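Local atomic coordinates of bifunctional GH43-CE protein (Bacteroides eggerthii, PDB entry 6MLY), a protein that probably acts as a xylan 1,4-beta-xylosidase through its family 43 glycoside hydrolase domain and carries a second, carbohydrate esterase domain. Residues P53-M58 and Y71-L76; D516-D521 and D535-D540. One frame throughout, in Å; residues are numbered along the deposited sequence.

Interaction 1: P53-M58 and Y71-L76; sequences PGVPIM and YAYDTL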
# COMPACT_ATOMS: atom_id res chain seq x y z
N PRO A 53 22.68 9.45 0.49
CA PRO A 53 23.64 9.45 1.59
C PRO A 53 23.16 8.75 2.87
O PRO A 53 21.99 8.34 2.96
CB PRO A 53 23.88 10.94 1.86
CG PRO A 53 22.57 11.58 1.50
CD PRO A 53 22.11 10.79 0.29
N GLY A 54 24.08 8.64 3.85
CA GLY A 54 23.92 7.83 5.07
C GLY A 54 23.99 8.66 6.35
O GLY A 54 24.51 9.77 6.35
N VAL A 55 23.48 8.07 7.44
CA VAL A 55 23.42 8.65 8.80
C VAL A 55 22.87 10.08 8.71
O VAL A 55 23.63 11.04 8.76
CB VAL A 55 24.78 8.62 9.52
CG1 VAL A 55 24.63 8.92 11.01
CG2 VAL A 55 25.51 7.30 9.33
N PRO A 56 21.54 10.25 8.54
CA PRO A 56 20.94 11.58 8.53
C PRO A 56 20.91 12.24 9.92
O PRO A 56 20.50 11.60 10.89
CB PRO A 56 19.51 11.35 8.03
CG PRO A 56 19.22 9.90 8.36
CD PRO A 56 20.55 9.18 8.31
N ILE A 57 21.33 13.51 9.98
CA ILE A 57 21.24 14.32 11.18
C ILE A 57 20.00 15.22 11.04
O ILE A 57 19.80 15.82 9.99
CB ILE A 57 22.52 15.15 11.42
CG1 ILE A 57 23.78 14.29 11.38
CG2 ILE A 57 22.42 15.95 12.71
CD1 ILE A 57 24.63 14.48 10.15
N MET A 58 19.21 15.30 12.12
CA MET A 58 17.99 16.09 12.18
C MET A 58 18.11 17.12 13.31
O MET A 58 18.60 16.80 14.38
CB MET A 58 16.78 15.20 12.46
CG MET A 58 16.48 14.22 11.36
SD MET A 58 14.88 13.41 11.58
CE MET A 58 14.99 12.14 10.32
N TYR A 71 24.00 15.02 6.34
CA TYR A 71 24.33 13.60 6.38
C TYR A 71 25.82 13.43 6.70
O TYR A 71 26.64 14.30 6.38
CB TYR A 71 23.99 12.94 5.04
CG TYR A 71 22.51 12.74 4.80
CD1 TYR A 71 21.72 13.75 4.29
CD2 TYR A 71 21.90 11.53 5.08
CE1 TYR A 71 20.37 13.57 4.07
CE2 TYR A 71 20.55 11.32 4.86
CZ TYR A 71 19.78 12.35 4.35
OH TYR A 71 18.44 12.15 4.13
N ALA A 72 26.16 12.29 7.32
CA ALA A 72 27.52 12.00 7.78
C ALA A 72 28.43 11.65 6.60
O ALA A 72 29.62 12.02 6.60
CB ALA A 72 27.50 10.89 8.79
N TYR A 73 27.90 10.90 5.62
CA TYR A 73 28.67 10.53 4.43
C TYR A 73 27.74 10.45 3.21
O TYR A 73 26.53 10.44 3.35
CB TYR A 73 29.41 9.21 4.66
CG TYR A 73 28.54 7.98 4.80
CD1 TYR A 73 28.02 7.34 3.68
CD2 TYR A 73 28.26 7.44 6.04
CE1 TYR A 73 27.23 6.21 3.80
CE2 TYR A 73 27.48 6.31 6.18
CZ TYR A 73 26.95 5.69 5.05
OH TYR A 73 26.19 4.57 5.21
N ASP A 74 28.37 10.38 2.03
CA ASP A 74 27.71 10.32 0.73
C ASP A 74 27.55 8.86 0.30
O ASP A 74 26.42 8.40 0.10
CB ASP A 74 28.50 11.12 -0.32
CG ASP A 74 27.82 12.40 -0.77
OD1 ASP A 74 28.18 13.48 -0.24
OD2 ASP A 74 26.95 12.31 -1.68
N THR A 75 28.68 8.16 0.14
CA THR A 75 28.71 6.72 -0.09
C THR A 75 29.58 6.07 1.00
O THR A 75 30.54 6.67 1.49
CB THR A 75 29.18 6.38 -1.51
OG1 THR A 75 30.36 7.12 -1.80
CG2 THR A 75 28.15 6.69 -2.57
N LEU A 76 29.22 4.84 1.36
CA LEU A 76 29.83 4.09 2.46
C LEU A 76 31.11 3.41 1.97
O LEU A 76 32.16 3.51 2.61
CB LEU A 76 28.79 3.08 2.97
CG LEU A 76 29.26 2.08 4.02
CD1 LEU A 76 30.00 2.76 5.17
CD2 LEU A 76 28.07 1.28 4.54

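Interaction 2: D516-D521 and D535-D540; sequences DCRWED and DIYLPD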
# COMPACT_ATOMS: atom_id res chain seq x y z
N ASP A 516 -9.37 8.77 -0.03
CA ASP A 516 -10.36 7.87 0.53
C ASP A 516 -11.51 7.76 -0.48
O ASP A 516 -12.66 8.06 -0.17
CB ASP A 516 -10.82 8.32 1.93
CG ASP A 516 -10.27 7.49 3.09
OD1 ASP A 516 -9.87 6.33 2.86
OD2 ASP A 516 -10.29 8.01 4.23
N CYS A 517 -11.14 7.39 -1.71
CA CYS A 517 -12.05 7.03 -2.79
C CYS A 517 -11.80 5.57 -3.20
O CYS A 517 -12.26 5.13 -4.25
CB CYS A 517 -11.85 7.92 -4.02
SG CYS A 517 -11.99 9.69 -3.67
N ARG A 518 -11.05 4.84 -2.36
CA ARG A 518 -10.64 3.45 -2.61
C ARG A 518 -10.38 2.76 -1.27
O ARG A 518 -9.52 3.20 -0.52
CB ARG A 518 -9.38 3.38 -3.48
CG ARG A 518 -9.57 2.71 -4.84
CD ARG A 518 -8.33 2.77 -5.73
NE ARG A 518 -7.44 1.57 -5.69
CZ ARG A 518 -6.20 1.47 -6.32
NH1 ARG A 518 -5.72 2.53 -6.95
NH2 ARG A 518 -5.51 0.31 -6.37
N TRP A 519 -11.16 1.72 -0.99
CA TRP A 519 -10.84 0.75 0.04
C TRP A 519 -10.91 -0.64 -0.59
O TRP A 519 -11.97 -1.04 -1.06
CB TRP A 519 -11.82 0.83 1.22
CG TRP A 519 -11.97 2.18 1.85
CD1 TRP A 519 -11.39 2.61 3.00
CD2 TRP A 519 -12.79 3.27 1.38
NE1 TRP A 519 -11.78 3.90 3.28
CE2 TRP A 519 -12.64 4.32 2.31
CE3 TRP A 519 -13.63 3.45 0.28
CZ2 TRP A 519 -13.29 5.55 2.15
CZ3 TRP A 519 -14.28 4.66 0.13
CH2 TRP A 519 -14.11 5.69 1.06
N GLU A 520 -9.79 -1.36 -0.61
CA GLU A 520 -9.78 -2.72 -1.15
C GLU A 520 -9.60 -3.72 -0.01
O GLU A 520 -9.25 -3.34 1.11
CB GLU A 520 -8.69 -2.86 -2.21
CG GLU A 520 -8.95 -2.04 -3.46
CD GLU A 520 -7.98 -2.27 -4.61
OE1 GLU A 520 -7.55 -3.43 -4.79
OE2 GLU A 520 -7.66 -1.29 -5.32
N ASP A 521 -9.86 -5.00 -0.31
CA ASP A 521 -9.77 -6.12 0.63
C ASP A 521 -10.39 -5.73 1.98
O ASP A 521 -9.75 -5.85 3.02
CB ASP A 521 -8.32 -6.59 0.77
CG ASP A 521 -7.84 -7.46 -0.38
OD1 ASP A 521 -8.58 -8.40 -0.75
OD2 ASP A 521 -6.73 -7.21 -0.89
N ASP A 535 -14.17 -4.70 -2.54
CA ASP A 535 -13.43 -3.47 -2.82
C ASP A 535 -14.44 -2.34 -3.09
O ASP A 535 -15.28 -2.47 -3.98
CB ASP A 535 -12.50 -3.64 -4.03
CG ASP A 535 -11.45 -4.72 -3.87
OD1 ASP A 535 -11.24 -5.17 -2.74
OD2 ASP A 535 -10.85 -5.11 -4.89
N ILE A 536 -14.32 -1.24 -2.33
CA ILE A 536 -15.20 -0.07 -2.49
C ILE A 536 -14.47 0.97 -3.35
O ILE A 536 -13.25 1.10 -3.25
CB ILE A 536 -15.63 0.49 -1.12
CG1 ILE A 536 -16.26 -0.61 -0.25
CG2 ILE A 536 -16.57 1.68 -1.29
CD1 ILE A 536 -16.72 -0.13 1.10
N TYR A 537 -15.23 1.69 -4.19
CA TYR A 537 -14.74 2.76 -5.06
C TYR A 537 -15.79 3.87 -5.15
O TYR A 537 -16.94 3.59 -5.51
CB TYR A 537 -14.51 2.25 -6.49
CG TYR A 537 -13.52 1.13 -6.65
CD1 TYR A 537 -13.92 -0.20 -6.58
CD2 TYR A 537 -12.19 1.39 -6.91
CE1 TYR A 537 -13.02 -1.24 -6.75
CE2 TYR A 537 -11.27 0.37 -7.08
CZ TYR A 537 -11.68 -0.95 -7.00
OH TYR A 537 -10.77 -1.96 -7.17
N LEU A 538 -15.40 5.11 -4.84
CA LEU A 538 -16.29 6.27 -5.01
C LEU A 538 -15.82 7.11 -6.20
O LEU A 538 -14.64 7.10 -6.55
CB LEU A 538 -16.30 7.12 -3.74
CG LEU A 538 -16.44 6.37 -2.42
CD1 LEU A 538 -16.59 7.33 -1.26
CD2 LEU A 538 -17.61 5.39 -2.46
N PRO A 539 -16.73 7.88 -6.85
CA PRO A 539 -16.33 8.92 -7.79
C PRO A 539 -15.58 10.02 -7.04
O PRO A 539 -15.94 10.32 -5.90
CB PRO A 539 -17.64 9.47 -8.37
CG PRO A 539 -18.70 8.45 -7.98
CD PRO A 539 -18.19 7.78 -6.72
N ASP A 540 -14.57 10.61 -7.68
CA ASP A 540 -13.70 11.59 -7.04
C ASP A 540 -14.37 12.97 -7.03
O ASP A 540 -13.86 13.89 -6.39
CB ASP A 540 -12.32 11.63 -7.71
CG ASP A 540 -11.17 11.84 -6.73
OD1 ASP A 540 -11.34 12.63 -5.78
OD2 ASP A 540 -10.12 11.20 -6.91

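Interaction 1: P53-M58 and Y71-L76
G54 and Y73 face each other as an antiparallel hydrogen-bonded pair and P56 and Y71 as a non-hydrogen-bonded one, the two pairs separated by corners at V55 and A72. G54 N gives a nearly straight bond (170°) to Y73 O, 3.1 Å away, while the amide of A72 is shared between two carbonyls in a bifurcated bond, its N 3.2 Å from G54 O and equally far from V55 O. The Y71 ring is the centre of the side-chain contact. P53 lays CG over the middle of one face, 3.5 Å from the Y71 ring centroid, a CH-pi contact, and P56 CB reaches Y71 CE2 at 3.3 Å. This meeting lies where the meander 34-38, 41-45, 56-60, 66-71, a four-stranded antiparallel sheet consistent with one blade of the five-bladed beta-propeller of glycoside hydrolase family 43, gives out into loops. The phenol oxygen of Y71 bonds to L330 O. An alanine in place of Y71 removes the ring and hydroxyl, and would probably open a gap beside P53 CG and P56 CB and cost L330 O this bond. Y73 serves G54 similarly: with its CG between backbone N and carbonyl carbon (chi1 68°), the ring sets a face against G54 CA, 4.0 Å from the ring centroid and offset toward the rim. V55 CG2 touches Y73 CE2, and V55 CB meets A72 CB at 3.6 Å.

Interaction 2: D516-D521 and D535-D540
R518 and Y537, followed by W519 and I536, pair across a beta hairpin whose strands, 518-523 and 533-537, run nearly antiparallel where they pair and form one end of the mixed sheet of the esterase region, an alpha/beta-hydrolase fold by family. W519 and I536 exchange two backbone bonds, W519 N to I536 O and I536 N to W519 O, the latter 2.7 Å long; beyond the paired strands L538 N adds a third to C517 O.

Apolar contacts gather on the face of W519 and I536. The indole meets its neighbours with the six-membered ring: W519 CE3 lies 3.8 Å from I536 CG2, and L538 CG comes up to W519 CZ3 at the edge, near the ring plane, while Y615 meets the same indole edge-to-face.

On the face of R518 and Y537, the side chains of these two lie side by side and point the same way, guanidinium and phenol planes 24° apart, with R518 CG 3.6 Å from Y537 CD2. F567, on helix 563-577, stacks on the Y537 ring.

R518 and E520 pair within their own strand: a bend at chi3 (96°) turns NE of R518 off the line of its extended CA-CB-CG-CD run, and NE and NH2 both grip E520 OE2 side-on, the salt-bridge pair R518 NH2 to E520 OE2 measuring 2.9 Å. NH1 of the same guanidinium bonds to F459 O, and Y460 makes a cation-pi contact with it. E520 OE1 and D535 OD2 are like charges 3.7 Å apart, a proximity that R518 and K563, salt-bridged to D535 OD1, probably ease. That same OD1 of D535 also accepts from the backbone N of D521, at 2.8 Å, on its anti side and 31° out of the carboxylate plane.

Interaction 1 closes before interaction 2 opens along the chain, and the two do not touch: their centres are 39 Å apart and their nearest atoms about 26 Å. They share no sheet. Segments 53-58 and 71-76 lie at the end of a four-stranded antiparallel sheet, within the family 43 region, whereas 516-521 and 535-540 belong to the mixed sheet of the esterase region. Between them in sequence comes the concanavalin A-like region, whose strand 502-511 leads towards 516-521. Interaction 2 sits where that region and the esterase part of this modular enzyme meet. Both contacts lie away from the predicted catalytic residues of the family 43 region and from the sodium site.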